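Side-chain contacts in carboxylase (Deinococcus radiodurans, PDB 5H80), which probably catalyses the ATP-dependent carboxylation of biotin, as the biotin carboxylase domain of a single-chain multienzyme: residues Thr258-Arg262 with His263-Leu267; Leu275-Ala278 with Val279-Leu283; Ala345-Thr348 with Leu349-Gly353; Ala441-Ala444 with Leu445-Gln449. All coordinates share one frame; numbering follows the deposited sequence.

Contact 1: Thr258-Arg262 with His263-Leu267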
ATOM      1  N   THR A 258     -12.172  17.784   7.885  1.00 25.30           N
ATOM      2  CA  THR A 258     -13.054  18.464   8.853  1.00 25.09           C
ATOM      3  C   THR A 258     -12.728  18.248  10.325  1.00 28.34           C
ATOM      4  O   THR A 258     -12.918  19.112  11.172  1.00 25.56           O
ATOM      5  CB  THR A 258     -14.504  18.112   8.503  1.00 23.53           C
ATOM      6  OG1 THR A 258     -14.865  18.559   7.170  1.00 21.38           O
ATOM      7  CG2 THR A 258     -15.540  18.591   9.660  1.00 25.75           C
ATOM      8  N   VAL A 259     -12.300  17.046  10.685  1.00 23.41           N
ATOM      9  CA  VAL A 259     -11.981  16.682  12.069  1.00 26.53           C
ATOM     10  C   VAL A 259     -10.588  17.319  12.445  1.00 28.14           C
ATOM     11  O   VAL A 259      -9.516  16.937  11.950  1.00 26.67           O
ATOM     12  CB  VAL A 259     -11.965  15.155  12.218  1.00 25.68           C
ATOM     13  CG1 VAL A 259     -11.508  14.800  13.617  1.00 23.45           C
ATOM     14  CG2 VAL A 259     -13.332  14.546  11.808  1.00 26.65           C
ATOM     15  N   GLN A 260     -10.699  18.431  13.200  1.00 26.00           N
ATOM     16  CA  GLN A 260      -9.540  19.281  13.600  1.00 28.41           C
ATOM     17  C   GLN A 260      -9.600  19.542  15.073  1.00 32.79           C
ATOM     18  O   GLN A 260     -10.654  19.572  15.585  1.00 32.81           O
ATOM     19  CB  GLN A 260      -9.664  20.632  12.941  1.00 34.08           C
ATOM     20  CG  GLN A 260      -9.781  20.532  11.480  1.00 33.15           C
ATOM     21  CD  GLN A 260      -9.867  21.820  10.720  1.00 38.83           C
ATOM     22  OE1 GLN A 260      -9.681  22.896  11.269  1.00 44.53           O
ATOM     23  NE2 GLN A 260     -10.036  21.696   9.397  1.00 35.51           N
ATOM     24  N   ARG A 261      -8.458  19.702  15.705  1.00 31.27           N
ATOM     25  CA  ARG A 261      -8.348  19.967  17.179  1.00 39.24           C
ATOM     26  C   ARG A 261      -7.702  21.326  17.201  1.00 41.88           C
ATOM     27  O   ARG A 261      -6.594  21.474  16.668  1.00 39.96           O
ATOM     28  CB  ARG A 261      -7.493  18.981  17.893  1.00 46.64           C
ATOM     29  CG  ARG A 261      -7.500  19.114  19.426  1.00 47.49           C
ATOM     30  CD  ARG A 261      -6.437  18.164  19.928  1.00 55.36           C
ATOM     31  NE  ARG A 261      -6.696  17.580  21.250  1.00 57.65           N
ATOM     32  CZ  ARG A 261      -6.355  16.329  21.634  1.00 67.78           C
ATOM     33  NH1 ARG A 261      -5.789  15.459  20.782  1.00 73.01           N
ATOM     34  NH2 ARG A 261      -6.593  15.921  22.892  1.00 66.24           N
ATOM     35  N   ARG A 262      -8.419  22.350  17.659  1.00 47.88           N
ATOM     36  CA  ARG A 262      -7.897  23.745  17.541  1.00 49.91           C
ATOM     37  C   ARG A 262      -7.198  24.017  16.210  1.00 48.30           C
ATOM     38  O   ARG A 262      -6.060  24.464  16.181  1.00 41.85           O
ATOM     39  CB  ARG A 262      -6.924  24.068  18.705  1.00 60.09           C
ATOM     40  CG  ARG A 262      -7.559  23.998  20.090  1.00 72.62           C
ATOM     41  CD  ARG A 262      -6.608  24.452  21.186  1.00 84.03           C
ATOM     42  NE  ARG A 262      -7.307  24.850  22.415  1.00 95.12           N
ATOM     43  CZ  ARG A 262      -6.706  25.172  23.563  1.00 94.33           C
ATOM     44  NH1 ARG A 262      -5.376  25.138  23.676  1.00103.97           N
ATOM     45  NH2 ARG A 262      -7.436  25.524  24.617  1.00 84.07           N
ATOM     46  N   HIS A 263      -7.875  23.708  15.113  1.00 44.91           N
ATOM     47  CA  HIS A 263      -7.381  24.011  13.759  1.00 46.62           C
ATOM     48  C   HIS A 263      -6.213  23.126  13.244  1.00 37.77           C
ATOM     49  O   HIS A 263      -5.779  23.312  12.110  1.00 41.40           O
ATOM     50  CB  HIS A 263      -7.045  25.526  13.611  1.00 54.57           C
ATOM     51  CG  HIS A 263      -8.212  26.432  13.886  1.00 62.23           C
ATOM     52  ND1 HIS A 263      -8.459  26.974  15.132  1.00 56.17           N
ATOM     53  CD2 HIS A 263      -9.211  26.872  13.080  1.00 60.79           C
ATOM     54  CE1 HIS A 263      -9.567  27.690  15.086  1.00 61.05           C
ATOM     55  NE2 HIS A 263     -10.033  27.659  13.851  1.00 67.53           N
ATOM     56  N   GLN A 264      -5.772  22.144  14.019  1.00 32.76           N
ATOM     57  CA  GLN A 264      -4.851  21.069  13.549  1.00 39.18           C
ATOM     58  C   GLN A 264      -5.642  19.836  13.011  1.00 30.57           C
ATOM     59  O   GLN A 264      -6.414  19.232  13.717  1.00 31.85           O
ATOM     60  CB  GLN A 264      -3.955  20.578  14.683  1.00 46.47           C
ATOM     61  CG  GLN A 264      -3.255  21.639  15.534  1.00 56.34           C
ATOM     62  CD  GLN A 264      -2.898  22.894  14.763  1.00 63.81           C
ATOM     63  OE1 GLN A 264      -3.697  23.839  14.683  1.00 76.57           O
ATOM     64  NE2 GLN A 264      -1.696  22.921  14.200  1.00 67.46           N
ATOM     65  N   LYS A 265      -5.421  19.467  11.783  1.00 34.53           N
ATOM     66  CA  LYS A 265      -6.091  18.361  11.144  1.00 28.12           C
ATOM     67  C   LYS A 265      -5.639  17.014  11.747  1.00 25.38           C
ATOM     68  O   LYS A 265      -4.456  16.907  12.137  1.00 31.31           O
ATOM     69  CB  LYS A 265      -5.796  18.428   9.623  1.00 32.73           C
ATOM     70  CG  LYS A 265      -6.330  19.644   8.851  1.00 26.16           C
ATOM     71  CD  LYS A 265      -5.666  19.794   7.460  1.00 33.11           C
ATOM     72  CE  LYS A 265      -6.139  21.006   6.693  1.00 34.80           C
ATOM     73  NZ  LYS A 265      -5.428  21.296   5.413  1.00 35.52           N
ATOM     74  N   LEU A 266      -6.553  16.093  12.044  1.00 27.00           N
ATOM     75  CA  LEU A 266      -6.252  14.807  12.608  1.00 25.66           C
ATOM     76  C   LEU A 266      -6.633  13.678  11.676  1.00 28.16           C
ATOM     77  O   LEU A 266      -5.898  12.700  11.615  1.00 26.98           O
ATOM     78  CB  LEU A 266      -6.945  14.538  13.972  1.00 30.73           C
ATOM     79  CG  LEU A 266      -6.467  15.439  15.089  1.00 34.20           C
ATOM     80  CD1 LEU A 266      -7.357  15.296  16.305  1.00 33.25           C
ATOM     81  CD2 LEU A 266      -5.016  15.031  15.405  1.00 34.90           C
ATOM     82  N   LEU A 267      -7.801  13.750  11.040  1.00 26.72           N
ATOM     83  CA  LEU A 267      -8.299  12.670  10.139  1.00 24.10           C
ATOM     84  C   LEU A 267      -8.629  13.282   8.776  1.00 27.01           C
ATOM     85  O   LEU A 267      -9.217  14.360   8.693  1.00 22.95           O
ATOM     86  CB  LEU A 267      -9.536  11.922  10.604  1.00 27.12           C
ATOM     87  CG  LEU A 267      -9.403  11.180  11.899  1.00 24.62           C
ATOM     88  CD1 LEU A 267     -10.716  10.845  12.479  1.00 27.65           C
ATOM     89  CD2 LEU A 267      -8.470   9.933  11.785  1.00 27.26           C
TER
HETATM   90  O   HOH W   1     -12.035  14.775   8.894  1.00 23.23           O
HETATM   91  O   HOH W   2      -8.430  16.750   9.439  1.00 37.14           O
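Arg261 and Gln264 form the antiparallel hydrogen-bonded pair of a tight beta hairpin, closed by a type I' turn with Arg262 and His263 at its corners: Arg261 N donates to Gln264 O and Gln264 N back to Arg261 O, each over 2.9 Å, Gln260 and Lys265 follow as the non-hydrogen-bonded pair, and farther out Leu266 N reaches Val259 O at 3.1 Å, almost straight at 166°.

The extended chain of Gln260, its CG beside the backbone N (chi1 -56°), carries the amide along the hairpin until OE1 lies 3.6 Å from His263 CA; its NE2 is held by Cys257 O. Lys265 leaves from the same face, and its long chain suits the place because NZ can reach Glu239, Glu303 and Glu324 in salt bridges. On the opposite face Arg261 uses only its CB on the hairpin, 4.0 Å from Leu266 CD1. Val259 and Leu267 lie side by side, CG1 of Val259 being 4.2 Å from CD1 of Leu267, and both rest on Leu463; a water also links Val259 N to Leu267 O.

The hairpin therefore separates two chemistries: Gln260 and Lys265 give one face polar groups for the neighbouring carboxylates and carbonyl, while Arg261 meets helix 457-465 through its guanidinium, a cation-pi partner of the Phe459 ring, and Leu266 touches Phe459 and Leu463 of the same helix.

Contact 2: Leu275-Ala278 with Val279-Leu283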
ATOM      1  N   LEU A 275     -20.673  13.505  -0.192  1.00 24.11           N
ATOM      2  CA  LEU A 275     -20.635  14.735  -0.937  1.00 23.79           C
ATOM      3  C   LEU A 275     -21.365  14.649  -2.254  1.00 25.18           C
ATOM      4  O   LEU A 275     -20.955  13.905  -3.192  1.00 26.27           O
ATOM      5  CB  LEU A 275     -19.195  15.096  -1.227  1.00 21.85           C
ATOM      6  CG  LEU A 275     -18.927  16.551  -1.809  1.00 22.21           C
ATOM      7  CD1 LEU A 275     -19.379  17.720  -0.925  1.00 24.41           C
ATOM      8  CD2 LEU A 275     -17.500  16.767  -2.275  1.00 24.65           C
ATOM      9  N   PRO A 276     -22.405  15.466  -2.434  1.00 25.26           N
ATOM     10  CA  PRO A 276     -23.096  15.366  -3.718  1.00 23.71           C
ATOM     11  C   PRO A 276     -22.213  15.839  -4.899  1.00 20.52           C
ATOM     12  O   PRO A 276     -21.428  16.861  -4.771  1.00 23.49           O
ATOM     13  CB  PRO A 276     -24.223  16.388  -3.596  1.00 25.22           C
ATOM     14  CG  PRO A 276     -24.461  16.452  -2.153  1.00 23.03           C
ATOM     15  CD  PRO A 276     -23.038  16.486  -1.585  1.00 22.19           C
ATOM     16  N   GLN A 277     -22.295  15.132  -6.010  1.00 25.55           N
ATOM     17  CA  GLN A 277     -21.501  15.467  -7.173  1.00 24.70           C
ATOM     18  C   GLN A 277     -21.566  16.917  -7.640  1.00 25.21           C
ATOM     19  O   GLN A 277     -20.592  17.431  -8.092  1.00 25.68           O
ATOM     20  CB  GLN A 277     -21.771  14.581  -8.384  1.00 23.83           C
ATOM     21  CG  GLN A 277     -20.887  14.728  -9.512  1.00 25.26           C
ATOM     22  CD  GLN A 277     -19.373  14.555  -9.203  1.00 24.68           C
ATOM     23  OE1 GLN A 277     -18.607  15.414  -9.538  1.00 26.52           O
ATOM     24  NE2 GLN A 277     -18.969  13.397  -8.670  1.00 26.41           N
ATOM     25  N   ALA A 278     -22.760  17.491  -7.621  1.00 25.10           N
ATOM     26  CA  ALA A 278     -22.952  18.895  -8.010  1.00 26.01           C
ATOM     27  C   ALA A 278     -22.011  19.765  -7.125  1.00 25.15           C
ATOM     28  O   ALA A 278     -21.373  20.720  -7.708  1.00 28.84           O
ATOM     29  CB  ALA A 278     -24.417  19.265  -7.762  1.00 29.53           C
ATOM     30  N   VAL A 279     -21.775  19.435  -5.848  1.00 27.29           N
ATOM     31  CA  VAL A 279     -20.943  20.280  -4.959  1.00 28.15           C
ATOM     32  C   VAL A 279     -19.498  20.006  -5.335  1.00 26.32           C
ATOM     33  O   VAL A 279     -18.681  20.918  -5.359  1.00 25.23           O
ATOM     34  CB  VAL A 279     -21.125  19.979  -3.443  1.00 26.36           C
ATOM     35  CG1 VAL A 279     -20.244  20.875  -2.541  1.00 24.28           C
ATOM     36  CG2 VAL A 279     -22.624  20.181  -3.040  1.00 29.01           C
ATOM     37  N   ARG A 280     -19.162  18.706  -5.443  1.00 22.17           N
ATOM     38  CA  ARG A 280     -17.860  18.332  -5.995  1.00 27.42           C
ATOM     39  C   ARG A 280     -17.484  19.085  -7.247  1.00 21.58           C
ATOM     40  O   ARG A 280     -16.369  19.600  -7.257  1.00 20.68           O
ATOM     41  CB  ARG A 280     -17.756  16.817  -6.147  1.00 23.35           C
ATOM     42  CG  ARG A 280     -16.440  16.364  -6.764  1.00 25.71           C
ATOM     43  CD  ARG A 280     -16.114  14.869  -6.827  1.00 21.19           C
ATOM     44  NE  ARG A 280     -16.093  14.210  -5.545  1.00 22.59           N
ATOM     45  CZ  ARG A 280     -17.077  13.494  -5.011  1.00 20.98           C
ATOM     46  NH1 ARG A 280     -18.216  13.199  -5.712  1.00 24.91           N
ATOM     47  NH2 ARG A 280     -16.954  13.038  -3.819  1.00 24.59           N
ATOM     48  N   THR A 281     -18.340  19.129  -8.287  1.00 22.00           N
ATOM     49  CA  THR A 281     -17.952  19.655  -9.538  1.00 24.95           C
ATOM     50  C   THR A 281     -17.814  21.169  -9.337  1.00 21.72           C
ATOM     51  O   THR A 281     -16.954  21.735  -9.980  1.00 24.84           O
ATOM     52  CB  THR A 281     -18.802  19.347 -10.796  1.00 31.30           C
ATOM     53  OG1 THR A 281     -19.456  20.494 -11.325  1.00 46.82           O
ATOM     54  CG2 THR A 281     -19.424  18.209 -10.773  1.00 22.00           C
ATOM     55  N   ALA A 282     -18.640  21.726  -8.481  1.00 24.87           N
ATOM     56  CA  ALA A 282     -18.424  23.192  -8.223  1.00 23.69           C
ATOM     57  C   ALA A 282     -17.126  23.590  -7.533  1.00 22.43           C
ATOM     58  O   ALA A 282     -16.395  24.575  -7.982  1.00 22.50           O
ATOM     59  CB  ALA A 282     -19.592  23.785  -7.507  1.00 28.23           C
ATOM     60  N   LEU A 283     -16.787  22.827  -6.511  1.00 21.57           N
ATOM     61  CA  LEU A 283     -15.512  23.004  -5.826  1.00 24.52           C
ATOM     62  C   LEU A 283     -14.333  22.857  -6.730  1.00 24.62           C
ATOM     63  O   LEU A 283     -13.461  23.688  -6.806  1.00 23.43           O
ATOM     64  CB  LEU A 283     -15.386  22.017  -4.701  1.00 26.40           C
ATOM     65  CG  LEU A 283     -15.765  22.163  -3.261  1.00 33.36           C
ATOM     66  CD1 LEU A 283     -15.962  23.562  -2.624  1.00 26.67           C
ATOM     67  CD2 LEU A 283     -16.617  21.083  -2.749  1.00 32.08           C
TER
HETATM   68  O   HOH W   3     -18.675  11.523  -1.708  1.00 33.26           O
HETATM   69  O   HOH W   4     -20.382  11.646  -4.534  1.00 40.01           O
HETATM   70  O   HOH W   5     -22.101  21.917  -9.961  1.00 32.57           O
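Val279 meets Leu275 and Pro276 at once: CG1, anti to its own N (chi1 180°), comes 3.6 Å from Leu275 CD1, while CG2 lies alongside the proline ring, 4.0 Å from Pro276 CD. Its N bonds to Pro276 O over 2.8 Å, from above the carbonyl plane. Arg280 N bonds to the same Pro276 O in that plane, at 3.0 Å. Pro276, at the N-cap position, has no side-chain acceptor to offer, and its carbonyl takes both N-H groups.

The Arg280 chain bends at chi3 (-59°), bringing its guanidinium back beside Leu275, whose CD2 lies over one face. Two waters sit at the edge, in plane; one, 2.9 Å from Arg280 NH1, donates a hydrogen bond to Leu275 O, and the other accepts from both Arg280 NH2 and Leu275 N. NE forms a salt bridge with Glu254. A leucine in its place would probably leave Glu254 without its positive mate and the two waters without their guanidinium donors.

Thr281 N continues the helical bonding to Gln277 O at 2.8 Å, and Ala282 N does likewise to Ala278 O. Ala282, small enough to fit close to Phe312, precedes Leu283, whose CD2 lies 4.4 Å from Leu275 CD2. Leu275, just before helix 277-293, packs with Val279 and Leu283 of its first turns on Ile238, Phe304 and Val306 in two strands of the antiparallel sheet of the ATP-grasp domain.

Contact 3: Ala345-Thr348 with Leu349-Gly353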
ATOM      1  N   ALA A 345      10.756  20.161 -13.211  1.00 24.61           N
ATOM      2  CA  ALA A 345      11.852  19.992 -14.131  1.00 30.04           C
ATOM      3  C   ALA A 345      11.430  20.221 -15.598  1.00 29.75           C
ATOM      4  O   ALA A 345      12.273  20.150 -16.464  1.00 27.71           O
ATOM      5  CB  ALA A 345      12.344  18.548 -13.984  1.00 29.50           C
ATOM      6  N   GLY A 346      10.163  20.585 -15.867  1.00 24.31           N
ATOM      7  CA  GLY A 346       9.721  21.084 -17.166  1.00 26.52           C
ATOM      8  C   GLY A 346       8.949  20.095 -17.992  1.00 24.58           C
ATOM      9  O   GLY A 346       8.574  20.436 -19.120  1.00 28.42           O
ATOM     10  N   GLU A 347       8.498  18.952 -17.430  1.00 25.51           N
ATOM     11  CA  GLU A 347       7.627  18.172 -18.193  1.00 23.55           C
ATOM     12  C   GLU A 347       6.141  18.596 -18.139  1.00 22.01           C
ATOM     13  O   GLU A 347       5.666  19.157 -17.149  1.00 26.35           O
ATOM     14  CB  GLU A 347       7.765  16.680 -17.883  1.00 21.73           C
ATOM     15  CG  GLU A 347       8.933  16.020 -18.646  1.00 22.69           C
ATOM     16  CD  GLU A 347       9.255  14.553 -18.212  1.00 23.71           C
ATOM     17  OE1 GLU A 347       9.429  14.232 -17.037  1.00 28.92           O
ATOM     18  OE2 GLU A 347       9.283  13.694 -19.165  1.00 26.11           O
ATOM     19  N   THR A 348       5.388  18.168 -19.136  1.00 21.01           N
ATOM     20  CA  THR A 348       3.898  18.367 -19.215  1.00 22.65           C
ATOM     21  C   THR A 348       3.077  17.447 -18.262  1.00 22.73           C
ATOM     22  O   THR A 348       3.537  16.379 -17.833  1.00 22.97           O
ATOM     23  CB  THR A 348       3.310  18.296 -20.606  1.00 27.85           C
ATOM     24  OG1 THR A 348       3.390  16.928 -21.104  1.00 22.00           O
ATOM     25  CG2 THR A 348       3.997  19.233 -21.579  1.00 27.58           C
ATOM     26  N   LEU A 349       1.861  17.793 -17.976  1.00 25.92           N
ATOM     27  CA  LEU A 349       0.964  16.899 -17.178  1.00 21.49           C
ATOM     28  C   LEU A 349       0.867  15.556 -17.853  1.00 22.67           C
ATOM     29  O   LEU A 349       0.924  14.556 -17.197  1.00 24.07           O
ATOM     30  CB  LEU A 349      -0.462  17.396 -17.146  1.00 24.31           C
ATOM     31  CG  LEU A 349      -0.571  18.684 -16.331  1.00 21.79           C
ATOM     32  CD1 LEU A 349      -1.947  19.284 -16.505  1.00 27.26           C
ATOM     33  CD2 LEU A 349      -0.276  18.367 -14.839  1.00 27.48           C
ATOM     34  N   THR A 350       0.702  15.556 -19.156  1.00 24.39           N
ATOM     35  CA  THR A 350       0.601  14.278 -19.855  1.00 20.50           C
ATOM     36  C   THR A 350       1.903  13.430 -19.681  1.00 22.57           C
ATOM     37  O   THR A 350       1.803  12.228 -19.434  1.00 25.08           O
ATOM     38  CB  THR A 350       0.287  14.517 -21.341  1.00 25.61           C
ATOM     39  OG1 THR A 350      -1.043  14.962 -21.452  1.00 28.95           O
ATOM     40  CG2 THR A 350       0.414  13.229 -22.159  1.00 32.46           C
ATOM     41  N   ALA A 351       3.079  13.984 -19.830  1.00 23.00           N
ATOM     42  CA  ALA A 351       4.404  13.299 -19.679  1.00 27.53           C
ATOM     43  C   ALA A 351       4.611  12.745 -18.243  1.00 21.68           C
ATOM     44  O   ALA A 351       5.381  11.773 -18.089  1.00 24.48           O
ATOM     45  CB  ALA A 351       5.529  14.248 -20.026  1.00 25.06           C
ATOM     46  N   VAL A 352       4.108  13.495 -17.236  1.00 23.48           N
ATOM     47  CA  VAL A 352       4.239  13.092 -15.849  1.00 23.98           C
ATOM     48  C   VAL A 352       3.179  12.024 -15.441  1.00 28.63           C
ATOM     49  O   VAL A 352       3.274  11.426 -14.370  1.00 31.75           O
ATOM     50  CB  VAL A 352       4.412  14.342 -14.890  1.00 24.07           C
ATOM     51  CG1 VAL A 352       5.481  15.300 -15.386  1.00 20.44           C
ATOM     52  CG2 VAL A 352       3.087  14.953 -14.590  1.00 22.94           C
ATOM     53  N   GLY A 353       2.270  11.732 -16.337  1.00 25.81           N
ATOM     54  CA  GLY A 353       1.154  10.735 -16.135  1.00 29.43           C
ATOM     55  C   GLY A 353      -0.065  11.176 -15.424  1.00 32.63           C
ATOM     56  O   GLY A 353      -0.842  10.328 -14.944  1.00 30.78           O
TER
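Glu347 lays its side chain along the short helix 349-352, with CB 3.7 Å from Val352 CG1 and the carboxylate OE2 3.9 Å from Ala351 CB. The chain is extended beyond CG, and its carboxylate also forms a salt bridge through OE1 with Arg342 of the preceding helix. An acidic residue suits this spot: its aliphatic part fills the place beside Val352 while the charged end reaches the arginine.

Thr348 is the N-cap. Its OG1 stands between the backbone N and the carbonyl carbon (chi1 69°), from where it accepts a fairly straight bond from Ala351 N at 3.2 Å and 165°. Thr348 O takes Val352 N at 3.0 Å. An alanine here would probably leave Ala351 N, in the exposed first turn, without its capping acceptor and free the weakly bonded helix to fray.

The contact lies where one helix ends and a short, weakly bonded one begins: helix 336-344 ends in a Schellman motif at Gly346, two residues later the threonine starts the next helix, and that helix ends in a second Schellman motif at Gly353. Both glycines have positive phi, and at Gly346 a CB would be jammed against the preceding carbonyl O.

Val352 CG1 lies 3.3 Å from Thr348 O, and beyond the two segments this valine touches Leu343. The Leu349 side chain packs on Leu343 and Ala243, while its N bonds to Asp245 OD2.

Contact 4: Ala441-Ala444 with Leu445-Gln449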
ATOM      1  N   ALA A 441      -9.471   1.284   9.692  1.00 23.29           N
ATOM      2  CA  ALA A 441      -8.501   2.212  10.246  1.00 20.25           C
ATOM      3  C   ALA A 441      -8.261   2.047  11.755  1.00 18.53           C
ATOM      4  O   ALA A 441      -7.078   2.017  12.176  1.00 22.14           O
ATOM      5  CB  ALA A 441      -8.896   3.599   9.956  1.00 26.88           C
ATOM      6  N   ALA A 442      -9.366   1.799  12.523  1.00 22.23           N
ATOM      7  CA  ALA A 442      -9.236   1.523  13.946  1.00 21.49           C
ATOM      8  C   ALA A 442      -8.411   0.263  14.195  1.00 22.15           C
ATOM      9  O   ALA A 442      -7.491   0.237  15.019  1.00 25.97           O
ATOM     10  CB  ALA A 442     -10.594   1.463  14.611  1.00 22.82           C
ATOM     11  N   THR A 443      -8.661  -0.792  13.416  1.00 23.34           N
ATOM     12  CA  THR A 443      -7.826  -1.996  13.523  1.00 27.74           C
ATOM     13  C   THR A 443      -6.332  -1.764  13.274  1.00 31.29           C
ATOM     14  O   THR A 443      -5.448  -2.169  14.084  1.00 26.12           O
ATOM     15  CB  THR A 443      -8.422  -3.108  12.702  1.00 28.72           C
ATOM     16  OG1 THR A 443      -9.776  -3.315  13.149  1.00 29.19           O
ATOM     17  CG2 THR A 443      -7.574  -4.312  12.779  1.00 35.69           C
ATOM     18  N   ALA A 444      -6.022  -1.030  12.203  1.00 23.93           N
ATOM     19  CA  ALA A 444      -4.671  -0.720  11.905  1.00 24.73           C
ATOM     20  C   ALA A 444      -4.004   0.104  13.000  1.00 25.05           C
ATOM     21  O   ALA A 444      -2.914  -0.244  13.465  1.00 25.80           O
ATOM     22  CB  ALA A 444      -4.606   0.006  10.553  1.00 25.67           C
ATOM     23  N   LEU A 445      -4.663   1.120  13.534  1.00 22.97           N
ATOM     24  CA  LEU A 445      -4.152   1.780  14.633  1.00 21.87           C
ATOM     25  C   LEU A 445      -3.918   0.951  15.885  1.00 30.36           C
ATOM     26  O   LEU A 445      -2.917   1.148  16.590  1.00 28.23           O
ATOM     27  CB  LEU A 445      -4.982   2.996  14.937  1.00 26.83           C
ATOM     28  CG  LEU A 445      -4.864   4.072  13.901  1.00 26.82           C
ATOM     29  CD1 LEU A 445      -5.678   5.215  14.517  1.00 28.10           C
ATOM     30  CD2 LEU A 445      -3.397   4.414  13.597  1.00 26.55           C
ATOM     31  N   SER A 446      -4.750  -0.063  16.090  1.00 28.21           N
ATOM     32  CA  SER A 446      -4.660  -0.908  17.286  1.00 30.50           C
ATOM     33  C   SER A 446      -3.477  -1.779  17.162  1.00 25.32           C
ATOM     34  O   SER A 446      -2.966  -2.277  18.240  1.00 28.64           O
ATOM     35  CB  SER A 446      -5.924  -1.772  17.411  1.00 25.36           C
ATOM     36  OG  SER A 446      -5.912  -2.881  16.462  1.00 24.98           O
ATOM     37  N   GLU A 447      -2.885  -1.928  15.964  1.00 26.59           N
ATOM     38  CA  GLU A 447      -1.657  -2.690  15.776  1.00 29.56           C
ATOM     39  C   GLU A 447      -0.402  -1.839  15.848  1.00 32.26           C
ATOM     40  O   GLU A 447       0.694  -2.329  15.651  1.00 34.16           O
ATOM     41  CB  GLU A 447      -1.703  -3.439  14.414  1.00 31.45           C
ATOM     42  CG  GLU A 447      -2.603  -4.642  14.449  1.00 31.60           C
ATOM     43  CD  GLU A 447      -2.937  -5.378  13.148  1.00 35.26           C
ATOM     44  OE1 GLU A 447      -2.283  -5.147  12.094  1.00 33.83           O
ATOM     45  OE2 GLU A 447      -3.968  -6.168  13.195  1.00 37.29           O
ATOM     46  N   PHE A 448      -0.562  -0.547  16.087  1.00 28.87           N
ATOM     47  CA  PHE A 448       0.582   0.333  16.244  1.00 26.92           C
ATOM     48  C   PHE A 448       1.178   0.313  17.657  1.00 30.07           C
ATOM     49  O   PHE A 448       0.648   0.941  18.558  1.00 30.53           O
ATOM     50  CB  PHE A 448       0.185   1.753  15.863  1.00 24.75           C
ATOM     51  CG  PHE A 448       1.295   2.600  15.255  1.00 25.23           C
ATOM     52  CD1 PHE A 448       0.907   3.600  14.378  1.00 23.21           C
ATOM     53  CD2 PHE A 448       2.678   2.473  15.557  1.00 25.67           C
ATOM     54  CE1 PHE A 448       1.828   4.452  13.769  1.00 25.01           C
ATOM     55  CE2 PHE A 448       3.648   3.347  14.967  1.00 27.21           C
ATOM     56  CZ  PHE A 448       3.212   4.333  14.039  1.00 28.58           C
ATOM     57  N   GLN A 449       2.317  -0.340  17.752  1.00 30.83           N
ATOM     58  CA  GLN A 449       3.019  -0.579  19.070  1.00 34.78           C
ATOM     59  C   GLN A 449       4.015   0.535  19.178  1.00 29.47           C
ATOM     60  O   GLN A 449       4.887   0.631  18.325  1.00 32.55           O
ATOM     61  CB  GLN A 449       3.816  -1.876  19.037  1.00 37.87           C
ATOM     62  CG  GLN A 449       3.074  -3.147  18.775  1.00 48.45           C
ATOM     63  CD  GLN A 449       3.958  -4.351  19.003  1.00 56.12           C
ATOM     64  OE1 GLN A 449       4.279  -4.691  20.144  1.00 65.34           O
ATOM     65  NE2 GLN A 449       4.362  -5.002  17.923  1.00 56.71           N
TER
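Leu445 and Ala441 are joined in the last turn of helix 434-446, at its C-terminal end in the biotin carboxylase C-terminal domain, where i to i+4 bonding gives way to i to i+3 before the chain straightens into strand 449-451.

Backbone bonds tell the story first. Leu445 N binds Ala441 O over 2.9 Å at 173°, and Ser446 N binds Ala442 O over 3.0 Å, both of the ordinary i to i+4 kind. Then the pattern tightens: Glu447 N turns to Ala444 O, three residues back at 3.0 Å, and comes from above the carbonyl plane, keeping only a weak bond to Thr443 O. Phe448 N likewise reaches Leu445 O.

One side-chain hydroxyl joins in. With OG between its backbone N and carbonyl carbon (chi1 76°), Ser446 points back and donates to Thr443 O, in the carbonyl plane on a lone pair, at a short 2.5 Å. A small hydroxyl residue suits the helix end, since it adds a donor to a carbonyl whose backbone bonds are weak. Thr443 OG1 itself turns back to Arg439 O.

Apolar packing occupies the buried side. Leu445 reaches Leu457, Leu460 and Val425, Ala444 stays small against Val427 and Pro397, and the ring of Phe448 meets Phe394 edge-to-face.

Charge lies at the dimer interface: Glu447 OE1 forms a salt bridge with Arg49 of the second subunit, whose Arg74 packs on Thr443. Glu447 runs side by side with Thr443, its OE2 ending 4.1 Å from Thr443 CG2.

Along the chain the four contacts come in series; none nests within or crosses another. Contact 1 closes a hairpin turn at the edge of the five-stranded antiparallel sheet. Strand 264-270 then leads to contact 2, at the start of helix 277-293, which packs on the four-stranded sheet; their nearest atoms are about 9 Å apart. Contact 3 joins helix 336-344 to helix 349-352, on the opposite side of the chain's centre from contact 1. Contact 4 comes last, ending helix 434-446 near the second subunit. Although about 6 Å separates their nearest atoms, contacts 1 and 4 both touch helix 457-465, which thereby ties the hairpin to the C-terminal region.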